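Local structure of CocE/NonD family hydrolase (Staphylococcus aureus subsp. aureus COL, 3III) at residues 43-46 with 52-55; 148-153 with 161-166. The protein probably hydrolyses ester or amide bonds as an alpha/beta-hydrolase of the CocE/NonD family, related to X-Pro dipeptidyl-peptidases. One frame throughout, in Å; residues are numbered along the deposited sequence.

Contact 1 (43-46 with 52-55)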
ATOM      1  N   ASP A  43      16.444  22.929   9.114  1.00  8.20           N
ATOM      2  CA  ASP A  43      15.575  23.478  10.155  1.00  9.67           C
ATOM      3  C   ASP A  43      14.897  24.790   9.835  1.00 10.43           C
ATOM      4  O   ASP A  43      14.586  25.517  10.758  1.00 10.93           O
ATOM      5  CB  ASP A  43      16.293  23.654  11.499  1.00  9.60           C
ATOM      6  CG  ASP A  43      16.567  22.337  12.198  1.00 11.53           C
ATOM      7  OD1 ASP A  43      15.873  21.315  11.921  1.00  8.18           O
ATOM      8  OD2 ASP A  43      17.464  22.335  13.075  1.00 15.95           O
ATOM      9  N   GLY A  44      14.625  25.077   8.577  1.00 10.13           N
ATOM     10  CA  GLY A  44      13.656  26.125   8.245  1.00 10.57           C
ATOM     11  C   GLY A  44      12.277  25.813   8.800  1.00  9.94           C
ATOM     12  O   GLY A  44      11.980  24.659   9.090  1.00  8.09           O
ATOM     13  N   THR A  45      11.460  26.846   9.010  1.00  9.24           N
ATOM     14  CA  THR A  45      10.116  26.648   9.560  1.00  9.26           C
ATOM     15  C   THR A  45       9.084  27.229   8.633  1.00  8.16           C
ATOM     16  O   THR A  45       9.365  28.154   7.913  1.00  8.57           O
ATOM     17  CB  THR A  45       9.934  27.297  10.943  1.00  9.47           C
ATOM     18  OG1 THR A  45      10.159  28.699  10.821  1.00  9.80           O
ATOM     19  CG2 THR A  45      10.893  26.715  11.938  1.00 11.66           C
ATOM     20  N   VAL A  46       7.897  26.641   8.613  1.00  7.55           N
ATOM     21  CA  VAL A  46       6.740  27.221   7.947  1.00  7.53           C
ATOM     22  C   VAL A  46       5.642  27.364   8.994  1.00  7.31           C
ATOM     23  O   VAL A  46       5.371  26.439   9.797  1.00  6.44           O
ATOM     24  CB  VAL A  46       6.227  26.327   6.797  1.00  7.41           C
ATOM     25  CG1 VAL A  46       4.989  26.943   6.132  1.00  7.67           C
ATOM     26  CG2 VAL A  46       7.280  26.088   5.792  1.00  6.22           C
ATOM     27  N   GLU A  52       1.214  27.321  14.708  1.00  9.37           N
ATOM     28  CA  GLU A  52       2.155  26.211  14.851  1.00  9.45           C
ATOM     29  C   GLU A  52       3.254  26.290  13.787  1.00  9.14           C
ATOM     30  O   GLU A  52       2.988  26.569  12.595  1.00  8.70           O
ATOM     31  CB  GLU A  52       1.451  24.858  14.775  1.00  9.70           C
ATOM     32  CG  GLU A  52       2.412  23.607  14.988  1.00 11.90           C
ATOM     33  CD  GLU A  52       2.692  23.337  16.479  1.00 13.86           C
ATOM     34  OE1 GLU A  52       2.157  24.073  17.337  1.00 11.48           O
ATOM     35  OE2 GLU A  52       3.415  22.378  16.782  1.00 17.22           O
ATOM     36  N   LYS A  53       4.486  26.009  14.215  1.00  8.29           N
ATOM     37  CA  LYS A  53       5.597  25.899  13.283  1.00  9.23           C
ATOM     38  C   LYS A  53       5.876  24.469  12.859  1.00  8.50           C
ATOM     39  O   LYS A  53       5.951  23.594  13.684  1.00  9.22           O
ATOM     40  CB  LYS A  53       6.837  26.559  13.890  1.00  9.20           C
ATOM     41  CG  LYS A  53       6.788  28.111  13.726  1.00 12.41           C
ATOM     42  CD  LYS A  53       7.957  28.743  14.421  1.00 17.97           C
ATOM     43  CE  LYS A  53       8.034  30.240  14.150  1.00 21.96           C
ATOM     44  NZ  LYS A  53       8.843  30.908  15.221  1.00 24.88           N
ATOM     45  N   LEU A  54       6.024  24.237  11.565  1.00  7.53           N
ATOM     46  CA  LEU A  54       6.489  22.957  11.045  1.00  7.27           C
ATOM     47  C   LEU A  54       7.922  23.140  10.575  1.00  6.94           C
ATOM     48  O   LEU A  54       8.273  24.209   9.996  1.00  6.54           O
ATOM     49  CB  LEU A  54       5.636  22.473   9.870  1.00  7.43           C
ATOM     50  CG  LEU A  54       4.528  21.486  10.204  1.00 10.69           C
ATOM     51  CD1 LEU A  54       3.673  21.931  11.372  1.00  8.81           C
ATOM     52  CD2 LEU A  54       3.725  21.147   8.965  1.00 10.78           C
ATOM     53  N   TYR A  55       8.730  22.130  10.824  1.00  5.39           N
ATOM     54  CA  TYR A  55      10.148  22.138  10.507  1.00  6.17           C
ATOM     55  C   TYR A  55      10.464  21.388   9.244  1.00  6.56           C
ATOM     56  O   TYR A  55       9.940  20.309   8.997  1.00  8.13           O
ATOM     57  CB  TYR A  55      10.992  21.630  11.688  1.00  6.41           C
ATOM     58  CG  TYR A  55      10.862  22.578  12.867  1.00  5.11           C
ATOM     59  CD1 TYR A  55      11.842  23.526  13.140  1.00  6.92           C
ATOM     60  CD2 TYR A  55       9.741  22.529  13.683  1.00  6.86           C
ATOM     61  CE1 TYR A  55      11.682  24.432  14.203  1.00  8.92           C
ATOM     62  CE2 TYR A  55       9.569  23.416  14.698  1.00 10.11           C
ATOM     63  CZ  TYR A  55      10.540  24.359  14.960  1.00 10.00           C
ATOM     64  OH  TYR A  55      10.373  25.186  16.020  1.00 13.02           O
TER

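Contact 2 (148-153 with 161-166)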
ATOM      1  N   GLU A 148      -0.608  23.854   3.458  1.00  7.88           N
ATOM      2  CA  GLU A 148       0.082  25.125   3.723  1.00  8.47           C
ATOM      3  C   GLU A 148       1.568  25.120   3.279  1.00  8.71           C
ATOM      4  O   GLU A 148       2.092  26.147   2.740  1.00  8.40           O
ATOM      5  CB  GLU A 148      -0.066  25.565   5.196  1.00  8.60           C
ATOM      6  CG  GLU A 148      -1.483  25.890   5.637  1.00 10.31           C
ATOM      7  CD  GLU A 148      -1.557  26.835   6.836  1.00 14.34           C
ATOM      8  OE1 GLU A 148      -1.066  27.962   6.667  1.00 12.89           O
ATOM      9  OE2 GLU A 148      -2.101  26.455   7.912  1.00  9.42           O
ATOM     10  N   VAL A 149       2.251  24.000   3.479  1.00  8.59           N
ATOM     11  CA  VAL A 149       3.647  23.920   3.137  1.00  8.75           C
ATOM     12  C   VAL A 149       3.825  23.925   1.599  1.00  8.33           C
ATOM     13  O   VAL A 149       4.783  24.552   1.083  1.00  7.73           O
ATOM     14  CB  VAL A 149       4.375  22.717   3.825  1.00  9.34           C
ATOM     15  CG1 VAL A 149       5.862  22.718   3.480  1.00 10.48           C
ATOM     16  CG2 VAL A 149       4.178  22.777   5.405  1.00  9.86           C
ATOM     17  N   ILE A 150       2.926  23.245   0.875  1.00  8.45           N
ATOM     18  CA  ILE A 150       2.937  23.254  -0.596  1.00  9.13           C
ATOM     19  C   ILE A 150       2.819  24.663  -1.108  1.00  9.92           C
ATOM     20  O   ILE A 150       3.603  25.090  -1.953  1.00 10.11           O
ATOM     21  CB  ILE A 150       1.813  22.345  -1.208  1.00  8.57           C
ATOM     22  CG1 ILE A 150       2.142  20.887  -0.918  1.00 10.21           C
ATOM     23  CG2 ILE A 150       1.622  22.634  -2.690  1.00  6.05           C
ATOM     24  CD1 ILE A 150       1.001  19.920  -1.158  1.00  8.01           C
ATOM     25  N   GLU A 151       1.844  25.404  -0.588  1.00 10.67           N
ATOM     26  CA  GLU A 151       1.582  26.761  -1.048  1.00  9.95           C
ATOM     27  C   GLU A 151       2.694  27.723  -0.660  1.00 10.05           C
ATOM     28  O   GLU A 151       3.001  28.631  -1.414  1.00 10.64           O
ATOM     29  CB  GLU A 151       0.202  27.229  -0.571  1.00 10.74           C
ATOM     30  CG  GLU A 151      -0.940  26.391  -1.192  1.00 11.58           C
ATOM     31  CD  GLU A 151      -0.885  26.335  -2.736  1.00 12.83           C
ATOM     32  OE1 GLU A 151      -0.965  27.436  -3.354  1.00 12.16           O
ATOM     33  OE2 GLU A 151      -0.752  25.224  -3.324  1.00  8.64           O
ATOM     34  N   TRP A 152       3.312  27.512   0.497  1.00  9.66           N
ATOM     35  CA  TRP A 152       4.464  28.301   0.918  1.00  9.22           C
ATOM     36  C   TRP A 152       5.672  28.103  -0.032  1.00  9.69           C
ATOM     37  O   TRP A 152       6.299  29.079  -0.462  1.00  8.85           O
ATOM     38  CB  TRP A 152       4.850  27.909   2.330  1.00  9.71           C
ATOM     39  CG  TRP A 152       6.140  28.530   2.801  1.00  9.68           C
ATOM     40  CD1 TRP A 152       6.295  29.737   3.414  1.00 11.84           C
ATOM     41  CD2 TRP A 152       7.428  27.967   2.684  1.00  9.21           C
ATOM     42  NE1 TRP A 152       7.621  29.953   3.688  1.00 11.92           N
ATOM     43  CE2 TRP A 152       8.335  28.880   3.242  1.00 11.68           C
ATOM     44  CE3 TRP A 152       7.914  26.759   2.167  1.00 11.19           C
ATOM     45  CZ2 TRP A 152       9.707  28.626   3.298  1.00 11.63           C
ATOM     46  CZ3 TRP A 152       9.264  26.507   2.245  1.00 11.52           C
ATOM     47  CH2 TRP A 152      10.146  27.448   2.791  1.00 10.49           C
ATOM     48  N   ALA A 153       5.943  26.848  -0.362  1.00  8.35           N
ATOM     49  CA  ALA A 153       7.013  26.453  -1.247  1.00  9.17           C
ATOM     50  C   ALA A 153       6.868  27.091  -2.610  1.00  9.46           C
ATOM     51  O   ALA A 153       7.854  27.483  -3.191  1.00  9.60           O
ATOM     52  CB  ALA A 153       7.042  24.915  -1.400  1.00  7.07           C
ATOM     53  N   GLY A 161       7.206  27.601  -8.954  1.00 11.10           N
ATOM     54  CA  GLY A 161       5.757  27.612  -8.730  1.00 11.12           C
ATOM     55  C   GLY A 161       5.072  26.243  -8.813  1.00 10.15           C
ATOM     56  O   GLY A 161       3.911  26.130  -8.437  1.00 11.25           O
ATOM     57  N   ASN A 162       5.762  25.226  -9.325  1.00  8.40           N
ATOM     58  CA  ASN A 162       5.217  23.903  -9.537  1.00  8.09           C
ATOM     59  C   ASN A 162       5.792  22.926  -8.496  1.00  8.19           C
ATOM     60  O   ASN A 162       7.013  22.596  -8.498  1.00  7.63           O
ATOM     61  CB  ASN A 162       5.543  23.362 -10.951  1.00  7.88           C
ATOM     62  CG  ASN A 162       5.000  24.237 -12.051  1.00  9.57           C
ATOM     63  OD1 ASN A 162       4.115  25.048 -11.807  1.00  5.76           O
ATOM     64  ND2 ASN A 162       5.537  24.093 -13.274  1.00  8.60           N
ATOM     65  N   ILE A 163       4.896  22.443  -7.638  1.00  7.22           N
ATOM     66  CA  ILE A 163       5.243  21.463  -6.636  1.00  8.13           C
ATOM     67  C   ILE A 163       4.659  20.098  -7.030  1.00  8.22           C
ATOM     68  O   ILE A 163       3.493  19.976  -7.438  1.00  8.79           O
ATOM     69  CB  ILE A 163       4.701  21.837  -5.266  1.00  7.57           C
ATOM     70  CG1 ILE A 163       4.956  23.321  -4.865  1.00 11.46           C
ATOM     71  CG2 ILE A 163       5.063  20.743  -4.233  1.00 10.22           C
ATOM     72  CD1 ILE A 163       6.220  23.969  -5.135  1.00  9.34           C
ATOM     73  N   GLY A 164       5.486  19.091  -6.927  1.00  8.17           N
ATOM     74  CA  GLY A 164       5.089  17.713  -7.097  1.00  9.38           C
ATOM     75  C   GLY A 164       5.475  16.937  -5.827  1.00 10.31           C
ATOM     76  O   GLY A 164       6.624  17.014  -5.309  1.00 12.22           O
ATOM     77  N   THR A 165       4.558  16.125  -5.342  1.00  9.54           N
ATOM     78  CA  THR A 165       4.833  15.289  -4.180  1.00  8.41           C
ATOM     79  C   THR A 165       5.212  13.883  -4.564  1.00  9.17           C
ATOM     80  O   THR A 165       4.829  13.387  -5.641  1.00  8.01           O
ATOM     81  CB  THR A 165       3.647  15.279  -3.224  1.00  9.30           C
ATOM     82  OG1 THR A 165       2.481  14.863  -3.927  1.00  9.12           O
ATOM     83  CG2 THR A 165       3.412  16.682  -2.579  1.00  6.88           C
ATOM     84  N   ASN A 166       6.004  13.230  -3.703  1.00  8.11           N
ATOM     85  CA  ASN A 166       6.600  11.953  -4.073  1.00  9.45           C
ATOM     86  C   ASN A 166       7.066  11.232  -2.841  1.00  9.65           C
ATOM     87  O   ASN A 166       7.649  11.857  -1.953  1.00 12.20           O
ATOM     88  CB  ASN A 166       7.819  12.248  -4.958  1.00  9.04           C
ATOM     89  CG  ASN A 166       8.432  11.034  -5.611  1.00  9.67           C
ATOM     90  OD1 ASN A 166       8.113   9.880  -5.318  1.00 11.79           O
ATOM     91  ND2 ASN A 166       9.391  11.300  -6.532  1.00 10.98           N
TER

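Contact 1 (43-46 with 52-55)
Thr45 and Tyr55 stand next to each other on one face of two antiparallel strands, with the methyl of the threonine tucked against the ring. The pair belongs to the beta hairpin formed by strands 36-47 and 53-60. The packing is closest here: Thr45 CG2 comes within 3.3 Å of Tyr55 CE1, approaching the ring obliquely. The threonine torsion explains this: chi1 is 60°, which puts the methyl anti to the carbonyl carbon and beside the backbone N, facing its neighbour.

Thr45 and Tyr55 form a non-hydrogen-bonded pair, with their CA atoms 4.6 Å apart. The neighbouring pair, Val46 and Leu54, supplies the bonds. Val46 N gives its hydrogen to Leu54 O at 2.8 Å, lying in the carbonyl plane, and Leu54 N returns a nearly straight bond to Val46 O at 2.9 Å (N-H...O angle 176°). The same carbonyls take CA-H...O contacts as well: Leu54 O lies 3.1 Å from Thr45 CA, and Val46 O lies 3.5 Å from Lys53 CA.

The two faces differ. Val46 and Leu54 are buried on one side, where helix 140-154 covers them with Trp152, Asp145 and Val149. The face with Thr45 and Tyr55 is only partly exposed, since loop residues Asp129 and Lys130 touch Tyr55. The loose part is at exposed Lys53, whose CD comes no nearer than 4.2 Å to Thr45 OG1 before the ammonium runs off from the strand. Asp43, where the chain turns a corner, takes salt bridges from both Lys78 and Lys130 on OD1, while Glu52 OE2 bonds Ser131 OG.

Across the hairpin the polar work is done by main-chain groups, and the side chains add apolar contact. Asp43 and Glu52 find their partners outside the two strands, and no salt bridge joins 43-46 to 52-55.

Contact 2 (148-153 with 161-166)
Ile150 and Ala153 meet Ile163 and Thr165 through aliphatic groups, and no flat group enters the surface they share. The aromatic ring of the helix segment, Trp152, takes no part: its edge has Val149 O in plane, and its side chain packs on Ile56 and Ile58 of strand 53-60.

This is the helix-on-sheet layer of an alpha/beta-hydrolase fold. Helix 140-154 makes the crossover from strand 119-124 to the parallel strand 162-168 and runs roughly antiparallel to the latter (143°), the axes of the two short segments 8.6 Å apart. In this family the strand probably leads into the nucleophile elbow.

Ile163 is the hub. It and Ile150 meet at a slant, Ile163 CG1 lying 4.0 Å from Ile150 CG2 and 3.7 Å from Ile150 O, so the helix backbone is part of the surface it meets. With CG1 anti to its own carbonyl carbon (chi1 -47°) and chi2 at -42°, the branch ends with CD1 against Ala153 CB, 3.9 Å away. Met71 of strand 67-74 touches Ile150 and Ala153 beside this patch and so continues the apolar layer. The hydroxyl of Thr165 is engaged with Gln175 OE1, whereas its methyl faces the helix, with Thr165 CG2 a loose 4.3 Å from Ile150 CD1.

In the fold
From the N terminus, the chain runs along strand 36-47, turns, and comes back as strand 53-60; contact 1 closes that short hairpin loop. It then crosses through strands 67-74 and 119-124 before helix 140-154, and contact 2 closes the turn from this helix into strand 162-168. The two are in series, neither nested nor crossed, with centres about 15 Å apart. They meet through the helix, which lies over the sheet they share: Val46 CG2 is 3.6 Å from Trp152 CD2, and Leu54 CD2 is 3.9 Å from Val149 CG2. One helix thus ties the hairpin near the sheet's margin to a strand further inside it.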